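Local coordinates for protein carbohydrate binding family 6 (Clostridium thermocellum, PDB 5A8C) that probably hydrolyses terminal alpha-L-arabinofuranosyl bonds, acting as a family 43 alpha-L-arabinofuranosidase built on a five-bladed beta-propeller, at residues V152-P163 with M175-R186; S95-P104 with Y116-G125. All coordinates share one frame; numbering follows the deposited sequence.

Interaction 1. Residues V152-P163 with M175-R186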
loop_
_atom_site.group_PDB
_atom_site.type_symbol
_atom_site.label_atom_id
_atom_site.label_comp_id
_atom_site.label_asym_id
_atom_site.label_seq_id
_atom_site.Cartn_x
_atom_site.Cartn_y
_atom_site.Cartn_z
ATOM N N VAL A 152 -6.840 4.214 19.193
ATOM C CA VAL A 152 -5.660 3.439 18.831
ATOM C C VAL A 152 -5.195 2.547 19.961
ATOM O O VAL A 152 -5.187 1.306 19.866
ATOM C CB VAL A 152 -4.527 4.322 18.320
ATOM C CG1 VAL A 152 -3.271 3.527 18.095
ATOM C CG2 VAL A 152 -4.957 4.982 17.018
ATOM N N GLN A 153 -4.875 3.179 21.078
ATOM C CA GLN A 153 -4.443 2.444 22.266
ATOM C C GLN A 153 -5.679 2.003 23.017
ATOM O O GLN A 153 -6.684 2.668 22.912
ATOM C CB GLN A 153 -3.540 3.326 23.161
ATOM C CG GLN A 153 -2.273 3.726 22.436
ATOM C CD GLN A 153 -1.213 4.292 23.334
ATOM O OE1 GLN A 153 -0.542 3.552 24.070
ATOM N NE2 GLN A 153 -1.037 5.608 23.277
ATOM N N PRO A 154 -5.615 0.924 23.825
ATOM C CA PRO A 154 -4.434 0.062 24.036
ATOM C C PRO A 154 -4.088 -0.784 22.845
ATOM O O PRO A 154 -4.958 -1.231 22.089
ATOM C CB PRO A 154 -4.820 -0.842 25.213
ATOM C CG PRO A 154 -6.290 -0.718 25.333
ATOM C CD PRO A 154 -6.731 0.557 24.708
ATOM N N ALA A 155 -2.797 -0.953 22.629
ATOM C CA ALA A 155 -2.370 -1.793 21.590
ATOM C C ALA A 155 -1.051 -2.409 22.133
ATOM O O ALA A 155 -0.256 -1.766 22.794
ATOM C CB ALA A 155 -2.217 -0.988 20.318
ATOM N N GLN A 156 -0.830 -3.679 21.989
ATOM C CA GLN A 156 0.433 -4.108 22.515
ATOM C C GLN A 156 1.083 -4.509 21.261
ATOM O O GLN A 156 0.464 -5.115 20.563
ATOM C CB GLN A 156 0.225 -5.292 23.449
ATOM C CG GLN A 156 -0.786 -5.074 24.472
ATOM C CD GLN A 156 -0.283 -4.350 25.707
ATOM O OE1 GLN A 156 0.813 -3.811 25.730
ATOM N NE2 GLN A 156 -1.076 -4.375 26.766
ATOM N N ASN A 157 2.314 -4.090 21.101
ATOM C CA ASN A 157 3.203 -4.445 19.995
ATOM C C ASN A 157 2.782 -3.969 18.626
ATOM O O ASN A 157 3.273 -4.426 17.644
ATOM C CB ASN A 157 3.237 -5.957 20.002
ATOM C CG ASN A 157 3.796 -6.478 21.328
ATOM O OD1 ASN A 157 4.758 -5.918 21.808
ATOM N ND2 ASN A 157 3.276 -7.520 21.843
ATOM N N MET A 158 1.842 -3.034 18.610
ATOM C CA MET A 158 1.396 -2.544 17.277
ATOM C C MET A 158 2.444 -1.716 16.551
ATOM O O MET A 158 3.188 -0.981 17.128
ATOM C CB MET A 158 0.088 -1.713 17.335
ATOM C CG MET A 158 -0.585 -1.143 15.985
ATOM S SD MET A 158 -1.741 0.148 16.454
ATOM C CE MET A 158 -2.716 -1.146 16.362
ATOM N N TRP A 159 2.392 -1.857 15.227
ATOM C CA TRP A 159 3.152 -1.008 14.332
ATOM C C TRP A 159 2.145 -0.027 13.746
ATOM O O TRP A 159 1.274 -0.402 13.005
ATOM C CB TRP A 159 3.898 -1.774 13.247
ATOM C CG TRP A 159 4.915 -2.725 13.755
ATOM C CD1 TRP A 159 5.720 -2.585 14.842
ATOM C CD2 TRP A 159 5.284 -3.985 13.141
ATOM N NE1 TRP A 159 6.525 -3.694 14.982
ATOM C CE2 TRP A 159 6.304 -4.556 13.935
ATOM C CE3 TRP A 159 4.812 -4.707 12.021
ATOM C CZ2 TRP A 159 6.867 -5.803 13.651
ATOM C CZ3 TRP A 159 5.372 -5.932 11.767
ATOM C CH2 TRP A 159 6.401 -6.474 12.563
ATOM N N LEU A 160 2.290 1.244 14.134
ATOM C CA LEU A 160 1.317 2.241 13.720
ATOM C C LEU A 160 1.747 2.783 12.337
ATOM O O LEU A 160 2.395 3.825 12.225
ATOM C CB LEU A 160 1.137 3.287 14.788
ATOM C CG LEU A 160 -0.122 4.120 14.644
ATOM C CD1 LEU A 160 -1.300 3.292 15.000
ATOM C CD2 LEU A 160 -0.089 5.180 15.737
ATOM N N PHE A 161 1.400 2.031 11.300
ATOM C CA PHE A 161 1.906 2.314 9.981
ATOM C C PHE A 161 1.009 1.718 8.908
ATOM O O PHE A 161 -0.066 1.148 9.171
ATOM C CB PHE A 161 3.400 1.944 9.864
ATOM C CG PHE A 161 3.768 0.490 9.869
ATOM C CD1 PHE A 161 2.862 -0.578 9.779
ATOM C CD2 PHE A 161 5.120 0.175 9.883
ATOM C CE1 PHE A 161 3.277 -1.874 9.721
ATOM C CE2 PHE A 161 5.543 -1.148 9.812
ATOM C CZ PHE A 161 4.620 -2.172 9.693
ATOM N N ASP A 162 1.499 1.810 7.655
ATOM C CA ASP A 162 0.932 1.103 6.510
ATOM C C ASP A 162 -0.550 1.465 6.246
ATOM O O ASP A 162 -1.415 0.592 6.191
ATOM C CB ASP A 162 1.142 -0.407 6.581
ATOM C CG ASP A 162 2.563 -0.879 6.274
ATOM O OD1 ASP A 162 3.490 -0.054 6.230
ATOM O OD2 ASP A 162 2.666 -2.119 6.103
ATOM N N PRO A 163 -0.831 2.741 6.041
ATOM C CA PRO A 163 -2.203 3.139 5.793
ATOM C C PRO A 163 -2.768 2.561 4.534
ATOM O O PRO A 163 -2.092 2.436 3.509
ATOM C CB PRO A 163 -2.125 4.657 5.664
ATOM C CG PRO A 163 -0.709 4.901 5.172
ATOM C CD PRO A 163 0.100 3.883 5.898
ATOM N N MET A 175 -9.548 5.186 6.879
ATOM C CA MET A 175 -8.142 4.773 6.876
ATOM C C MET A 175 -7.995 3.519 7.717
ATOM O O MET A 175 -8.251 3.585 8.925
ATOM C CB MET A 175 -7.223 5.843 7.371
ATOM C CG MET A 175 -5.762 5.390 7.388
ATOM S SD MET A 175 -4.592 6.393 8.305
ATOM C CE MET A 175 -4.546 7.678 7.134
ATOM N N TYR A 176 -7.539 2.450 7.098
ATOM C CA TYR A 176 -7.158 1.212 7.781
ATOM C C TYR A 176 -5.656 1.250 8.017
ATOM O O TYR A 176 -4.918 1.748 7.157
ATOM C CB TYR A 176 -7.520 -0.015 6.897
ATOM C CG TYR A 176 -8.984 -0.097 6.539
ATOM C CD1 TYR A 176 -9.560 0.711 5.565
ATOM C CD2 TYR A 176 -9.853 -0.979 7.221
ATOM C CE1 TYR A 176 -10.907 0.662 5.264
ATOM C CE2 TYR A 176 -11.194 -1.040 6.897
ATOM C CZ TYR A 176 -11.743 -0.213 5.934
ATOM O OH TYR A 176 -13.049 -0.231 5.568
ATOM N N PHE A 177 -5.174 0.763 9.156
ATOM C CA PHE A 177 -3.747 0.857 9.448
ATOM C C PHE A 177 -3.419 -0.139 10.567
ATOM O O PHE A 177 -4.316 -0.770 11.134
ATOM C CB PHE A 177 -3.341 2.303 9.822
ATOM C CG PHE A 177 -4.062 2.849 11.031
ATOM C CD1 PHE A 177 -5.325 3.417 10.904
ATOM C CD2 PHE A 177 -3.456 2.878 12.264
ATOM C CE1 PHE A 177 -5.978 3.971 12.019
ATOM C CE2 PHE A 177 -4.075 3.436 13.373
ATOM C CZ PHE A 177 -5.327 3.999 13.228
ATOM N N GLY A 178 -2.142 -0.239 10.861
ATOM C CA GLY A 178 -1.697 -1.119 11.928
ATOM C C GLY A 178 -0.680 -2.135 11.459
ATOM O O GLY A 178 -0.237 -2.155 10.305
ATOM N N GLY A 179 -0.315 -3.039 12.359
ATOM C CA GLY A 179 0.674 -4.018 12.066
ATOM C C GLY A 179 0.998 -4.874 13.279
ATOM O O GLY A 179 0.764 -4.477 14.408
ATOM N N ASN A 180 1.513 -6.061 13.014
ATOM C CA ASN A 180 2.112 -6.955 13.988
ATOM C C ASN A 180 1.082 -7.544 14.951
ATOM O O ASN A 180 1.238 -7.487 16.168
ATOM C CB ASN A 180 3.238 -6.298 14.771
ATOM C CG ASN A 180 4.048 -7.281 15.540
ATOM O OD1 ASN A 180 4.212 -8.425 15.144
ATOM N ND2 ASN A 180 4.578 -6.846 16.658
ATOM N N GLY A 181 0.037 -8.154 14.425
ATOM C CA GLY A 181 -0.871 -8.981 15.254
ATOM C C GLY A 181 -2.253 -9.016 14.722
ATOM O O GLY A 181 -2.782 -8.046 14.201
ATOM N N GLN A 182 -2.908 -10.171 14.961
ATOM C CA GLN A 182 -4.272 -10.399 14.557
ATOM C C GLN A 182 -5.210 -9.268 14.896
ATOM O O GLN A 182 -6.096 -8.932 14.107
ATOM C CB GLN A 182 -4.784 -11.700 15.174
ATOM C CG GLN A 182 -6.235 -11.976 14.928
ATOM C CD GLN A 182 -6.718 -13.126 15.755
ATOM O OE1 GLN A 182 -6.372 -14.264 15.509
ATOM N NE2 GLN A 182 -7.535 -12.846 16.764
ATOM N N ASN A 183 -5.095 -8.718 16.102
ATOM C CA ASN A 183 -6.010 -7.689 16.603
ATOM C C ASN A 183 -5.392 -6.294 16.583
ATOM O O ASN A 183 -5.907 -5.393 17.247
ATOM C CB ASN A 183 -6.453 -8.072 18.046
ATOM C CG ASN A 183 -7.032 -9.427 18.098
ATOM O OD1 ASN A 183 -7.843 -9.820 17.245
ATOM N ND2 ASN A 183 -6.525 -10.243 18.974
ATOM N N ASN A 184 -4.309 -6.126 15.829
ATOM C CA ASN A 184 -3.609 -4.864 15.715
ATOM C C ASN A 184 -3.942 -4.117 14.423
ATOM O O ASN A 184 -3.127 -3.331 13.942
ATOM C CB ASN A 184 -2.087 -5.057 15.891
ATOM C CG ASN A 184 -1.700 -5.088 17.362
ATOM O OD1 ASN A 184 -2.426 -4.644 18.228
ATOM N ND2 ASN A 184 -0.513 -5.564 17.661
ATOM N N ILE A 185 -5.146 -4.314 13.917
ATOM C CA ILE A 185 -5.685 -3.493 12.841
ATOM C C ILE A 185 -6.564 -2.423 13.471
ATOM O O ILE A 185 -7.326 -2.666 14.427
ATOM C CB ILE A 185 -6.569 -4.327 11.887
ATOM C CG1 ILE A 185 -5.870 -5.567 11.373
ATOM C CG2 ILE A 185 -7.077 -3.447 10.750
ATOM C CD1 ILE A 185 -6.785 -6.609 10.808
ATOM N N ARG A 186 -6.467 -1.217 12.941
ATOM C CA ARG A 186 -7.351 -0.121 13.306
ATOM C C ARG A 186 -7.953 0.478 12.048
ATOM O O ARG A 186 -7.357 0.428 10.971
ATOM C CB ARG A 186 -6.596 0.955 14.079
ATOM C CG ARG A 186 -6.010 0.491 15.400
ATOM C CD ARG A 186 -7.048 0.183 16.464
ATOM N NE ARG A 186 -6.460 -0.252 17.731
ATOM C CZ ARG A 186 -6.078 -1.489 18.013
ATOM N NH1 ARG A 186 -6.217 -2.459 17.138
ATOM N NH2 ARG A 186 -5.572 -1.771 19.206
HETATM O O HOH W 1 -2.554 -5.430 20.823
HETATM O O HOH W 2 -1.613 -1.832 7.810
#
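Arg-186 and Asn-184 reach from 175-186 to carbonyl oxygens of the irregular chain 152-163, and side-chain hydrogen bonds carry much of this contact. NE of Arg-186 lies 2.9 Å from Val-152 O, in the carbonyl plane on a lone pair, while NH2 of the same residue reaches that oxygen nearly end-on, so the guanidinium grips one atom side-on. A weak bond leads from NH2 to Pro-154 O. NH1 turns back to Asn-183 O and Ile-185 O; with partners on all three nitrogens, the group's rotation is fixed. Asn-184 ND2 meets Gln-156 O at 3.1 Å in a nearly straight bond, with Asn-180 O as its second acceptor. Asn-180 ND2 donates to Asn-157 O at 2.9 Å.

One flat pair is stacked. With its CG anti to the backbone N (chi1 -167°), Asn-180 lays its amide almost flat on the Trp-159 indole, the planes 13° apart; its CB makes a CH-pi contact over the face, 3.4 Å from the centroid of the six-membered ring. Apolar contacts lie alongside: Met-158 CE covers the guanidinium face of Arg-186, 3.8 Å from CZ, and Val-152 CG2 meets the edge of the Phe-177 ring, 3.9 Å from CZ.

Backbone bonds complete the join: Gly-178 N to Phe-161 O is 3.0 Å, with an N-H...O angle of 172°, and Trp-159 N also donates to Gly-179 O. Asp-162, whose OD2 bonds Ala-212 N and a bound Tris molecule, follows directly. In a chain without regular strand structure, four carbonyls between Val-152 and Asn-157 thus take side-chain N-H groups, one of them weakly, and a probably positive guanidinium is matched by neutral carbonyl oxygens.

Interaction 2. Residues S95-P104 with Y116-G125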
loop_
_atom_site.group_PDB
_atom_site.type_symbol
_atom_site.label_atom_id
_atom_site.label_comp_id
_atom_site.label_asym_id
_atom_site.label_seq_id
_atom_site.Cartn_x
_atom_site.Cartn_y
_atom_site.Cartn_z
ATOM N N SER A 95 7.271 17.756 4.581
ATOM C CA SER A 95 6.523 17.779 5.798
ATOM C C SER A 95 7.310 18.523 6.845
ATOM O O SER A 95 8.542 18.616 6.773
ATOM C CB SER A 95 6.208 16.399 6.318
ATOM O OG SER A 95 7.281 15.842 7.008
ATOM N N ARG A 96 6.610 18.994 7.869
ATOM C CA ARG A 96 7.221 19.708 8.977
ATOM C C ARG A 96 7.587 18.816 10.133
ATOM O O ARG A 96 8.281 19.274 11.034
ATOM C CB ARG A 96 6.305 20.815 9.437
ATOM C CG ARG A 96 6.203 21.936 8.426
ATOM C CD ARG A 96 5.324 23.045 8.933
ATOM N NE ARG A 96 3.913 22.738 8.737
ATOM C CZ ARG A 96 2.928 23.171 9.531
ATOM N NH1 ARG A 96 3.200 23.824 10.632
ATOM N NH2 ARG A 96 1.679 23.002 9.169
ATOM N N TRP A 97 7.195 17.547 10.097
ATOM C CA TRP A 97 7.329 16.699 11.270
ATOM C C TRP A 97 7.904 15.308 10.997
ATOM O O TRP A 97 8.348 14.661 11.916
ATOM C CB TRP A 97 5.947 16.564 11.984
ATOM C CG TRP A 97 4.946 15.864 11.081
ATOM C CD1 TRP A 97 4.170 16.409 10.107
ATOM C CD2 TRP A 97 4.713 14.456 11.002
ATOM N NE1 TRP A 97 3.493 15.431 9.412
ATOM C CE2 TRP A 97 3.811 14.225 9.941
ATOM C CE3 TRP A 97 5.184 13.342 11.729
ATOM C CZ2 TRP A 97 3.380 12.957 9.611
ATOM C CZ3 TRP A 97 4.739 12.084 11.375
ATOM C CH2 TRP A 97 3.858 11.894 10.315
ATOM N N ALA A 98 7.847 14.840 9.745
ATOM C CA ALA A 98 8.216 13.453 9.432
ATOM C C ALA A 98 9.589 13.389 8.793
ATOM O O ALA A 98 10.063 14.334 8.195
ATOM C CB ALA A 98 7.164 12.839 8.505
ATOM N N SER A 99 10.194 12.217 8.930
ATOM C CA SER A 99 11.528 11.919 8.451
ATOM C C SER A 99 11.551 10.882 7.328
ATOM O O SER A 99 12.517 10.856 6.538
ATOM C CB SER A 99 12.406 11.425 9.628
ATOM O OG SER A 99 12.475 12.434 10.623
ATOM N N VAL A 100 10.578 9.993 7.286
ATOM C CA VAL A 100 10.551 8.877 6.334
ATOM C C VAL A 100 9.140 8.774 5.763
ATOM O O VAL A 100 8.182 9.272 6.375
ATOM C CB VAL A 100 11.058 7.563 6.962
ATOM C CG1 VAL A 100 12.397 7.730 7.608
ATOM C CG2 VAL A 100 10.053 7.008 7.939
ATOM N N SER A 101 9.004 8.023 4.676
ATOM C CA SER A 101 7.713 7.907 4.011
ATOM C C SER A 101 7.467 6.495 3.525
ATOM O O SER A 101 7.666 6.187 2.373
ATOM C CB SER A 101 7.610 8.898 2.861
ATOM O OG SER A 101 8.571 8.703 1.871
ATOM N N TRP A 102 7.030 5.606 4.428
ATOM C CA TRP A 102 6.894 4.203 4.117
ATOM C C TRP A 102 5.500 3.886 3.602
ATOM O O TRP A 102 4.499 4.262 4.247
ATOM C CB TRP A 102 7.135 3.358 5.399
ATOM C CG TRP A 102 8.480 3.477 6.004
ATOM C CD1 TRP A 102 9.519 4.259 5.627
ATOM C CD2 TRP A 102 8.931 2.736 7.138
ATOM N NE1 TRP A 102 10.618 4.040 6.457
ATOM C CE2 TRP A 102 10.239 3.119 7.411
ATOM C CE3 TRP A 102 8.300 1.792 7.991
ATOM C CZ2 TRP A 102 10.961 2.610 8.488
ATOM C CZ3 TRP A 102 9.031 1.313 9.047
ATOM C CH2 TRP A 102 10.314 1.708 9.297
ATOM N N ALA A 103 5.408 3.091 2.539
ATOM C CA ALA A 103 4.192 2.376 2.140
ATOM C C ALA A 103 3.020 3.308 1.861
ATOM O O ALA A 103 2.072 3.417 2.641
ATOM C CB ALA A 103 3.821 1.286 3.142
ATOM N N PRO A 104 3.078 4.021 0.736
ATOM C CA PRO A 104 2.062 5.028 0.451
ATOM C C PRO A 104 0.684 4.439 0.214
ATOM O O PRO A 104 0.505 3.315 -0.260
ATOM C CB PRO A 104 2.610 5.699 -0.834
ATOM C CG PRO A 104 3.404 4.610 -1.502
ATOM C CD PRO A 104 4.042 3.867 -0.358
ATOM N N TYR A 116 -1.011 9.185 1.594
ATOM C CA TYR A 116 -0.810 8.878 3.021
ATOM C C TYR A 116 0.446 8.058 3.167
ATOM O O TYR A 116 0.793 7.293 2.245
ATOM C CB TYR A 116 -2.043 8.120 3.580
ATOM C CG TYR A 116 -3.293 8.905 3.393
ATOM C CD1 TYR A 116 -4.046 8.812 2.235
ATOM C CD2 TYR A 116 -3.748 9.759 4.408
ATOM C CE1 TYR A 116 -5.179 9.589 2.025
ATOM C CE2 TYR A 116 -4.891 10.516 4.216
ATOM C CZ TYR A 116 -5.597 10.445 3.049
ATOM O OH TYR A 116 -6.700 11.207 2.811
ATOM N N TYR A 117 1.153 8.194 4.276
ATOM C CA TYR A 117 2.451 7.552 4.414
ATOM C C TYR A 117 2.751 7.318 5.864
ATOM O O TYR A 117 2.273 8.009 6.772
ATOM C CB TYR A 117 3.557 8.448 3.793
ATOM C CG TYR A 117 3.702 9.805 4.445
ATOM C CD1 TYR A 117 2.905 10.879 4.063
ATOM C CD2 TYR A 117 4.666 10.024 5.423
ATOM C CE1 TYR A 117 3.028 12.125 4.689
ATOM C CE2 TYR A 117 4.799 11.259 6.033
ATOM C CZ TYR A 117 3.991 12.322 5.678
ATOM O OH TYR A 117 4.209 13.535 6.274
ATOM N N GLY A 118 3.577 6.287 6.129
ATOM C CA GLY A 118 4.000 6.000 7.505
ATOM C C GLY A 118 5.349 6.591 7.794
ATOM O O GLY A 118 6.340 6.296 7.095
ATOM N N ASN A 119 5.444 7.393 8.847
ATOM C CA ASN A 119 6.728 7.899 9.344
ATOM C C ASN A 119 7.446 6.850 10.192
ATOM O O ASN A 119 7.748 7.083 11.353
ATOM C CB ASN A 119 6.522 9.194 10.119
ATOM C CG ASN A 119 7.826 9.839 10.580
ATOM O OD1 ASN A 119 8.795 9.875 9.808
ATOM N ND2 ASN A 119 7.837 10.376 11.755
ATOM N N GLY A 120 7.662 5.647 9.628
ATOM C CA GLY A 120 8.487 4.673 10.285
ATOM C C GLY A 120 7.913 4.097 11.558
ATOM O O GLY A 120 8.693 3.624 12.395
ATOM N N GLY A 121 6.602 4.101 11.672
ATOM C CA GLY A 121 5.929 3.717 12.934
ATOM C C GLY A 121 5.653 4.871 13.884
ATOM O O GLY A 121 4.965 4.693 14.893
ATOM N N ASN A 122 6.204 6.046 13.601
ATOM C CA ASN A 122 6.066 7.259 14.396
ATOM C C ASN A 122 5.084 8.206 13.761
ATOM O O ASN A 122 5.433 9.304 13.329
ATOM C CB ASN A 122 7.408 7.946 14.569
ATOM C CG ASN A 122 8.472 7.009 15.011
ATOM O OD1 ASN A 122 9.510 6.828 14.326
ATOM N ND2 ASN A 122 8.230 6.372 16.112
ATOM N N GLY A 123 3.818 7.760 13.661
ATOM C CA GLY A 123 2.761 8.545 13.075
ATOM C C GLY A 123 2.534 8.261 11.609
ATOM O O GLY A 123 3.439 7.869 10.867
ATOM N N ILE A 124 1.291 8.516 11.156
ATOM C CA ILE A 124 0.905 8.434 9.745
ATOM C C ILE A 124 0.543 9.845 9.273
ATOM O O ILE A 124 -0.218 10.546 9.939
ATOM C CB ILE A 124 -0.268 7.466 9.566
ATOM C CG1 ILE A 124 0.185 6.040 9.868
ATOM C CG2 ILE A 124 -0.865 7.571 8.159
ATOM C CD1 ILE A 124 -0.925 5.036 9.985
ATOM N N GLY A 125 1.120 10.225 8.127
ATOM C CA GLY A 125 0.871 11.516 7.534
ATOM C C GLY A 125 0.003 11.488 6.289
ATOM O O GLY A 125 -0.324 10.423 5.754
HETATM O O HOH W 3 10.029 12.348 12.310
#
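Asn-119, at the start of a type I' turn that runs to Asn-122, pushes its side chain into the bend 97-100. CB comes against CZ3 and CH2 of the Trp-97 six-membered ring, 3.6 Å from CZ3. Because CG stands anti to the backbone N (chi1 -176°), the amide passes on beside Ala-98, whose CB is 3.7 Å from CG. At the tip the two branches divide the work. OD1 accepts from two successive amides: Ser-99 N at 2.9 Å, well above the carbonyl plane, and Val-100 N at 3.1 Å, nearly end-on. ND2 lies 3.6 Å from Trp-97 CZ3, and donates within its own turn to Asn-122 O and to a water that also bonds Trp-97 O. The amide is therefore held at both branches, and its plane stands 86° from the indole.

Trp-97 and Tyr-117 approach from opposite directions, their planes 22° apart but slid until they barely overlap; NE1 and OH both bond Asp-138 OD2. Within the same turn, Gly-120 CA lies 3.4 Å from the centroid of the Trp-102 six-membered ring, a CH-pi contact over its face.

Reciprocal bonds between Trp-102 and Gly-118, the shorter 2.8 Å from Trp-102 N to Gly-118 O, define an antiparallel hydrogen-bonded pair. The Trp-102 side chain lies beside a bound Tris molecule, consistent with a propeller-blade inner edge bordering the sugar pocket of a family 43 enzyme.

In the fold
From the N terminus, interaction 2 comes first: the loop after helix 91-94 meets the end of strand 112-118 and the turn into 124-129, enclosing the hairpin 104-118. It closes before interaction 1 opens, so the two are in series, neither nested nor crossed. Strand 124-129 then leads away, and the loop 152-163 folds onto strands 173-178 and 185-190 around the hairpin 164-178. The contacts also touch laterally: Ile-124 and Tyr-116 pack on Met-175, and Phe-177 on Ile-124, joining the two propeller sheets. Nearer the calcium, Asp-162 OD1 is 3.4 Å from Ala-103 CB, and both loops border the Tris site, which may mark the substrate pocket.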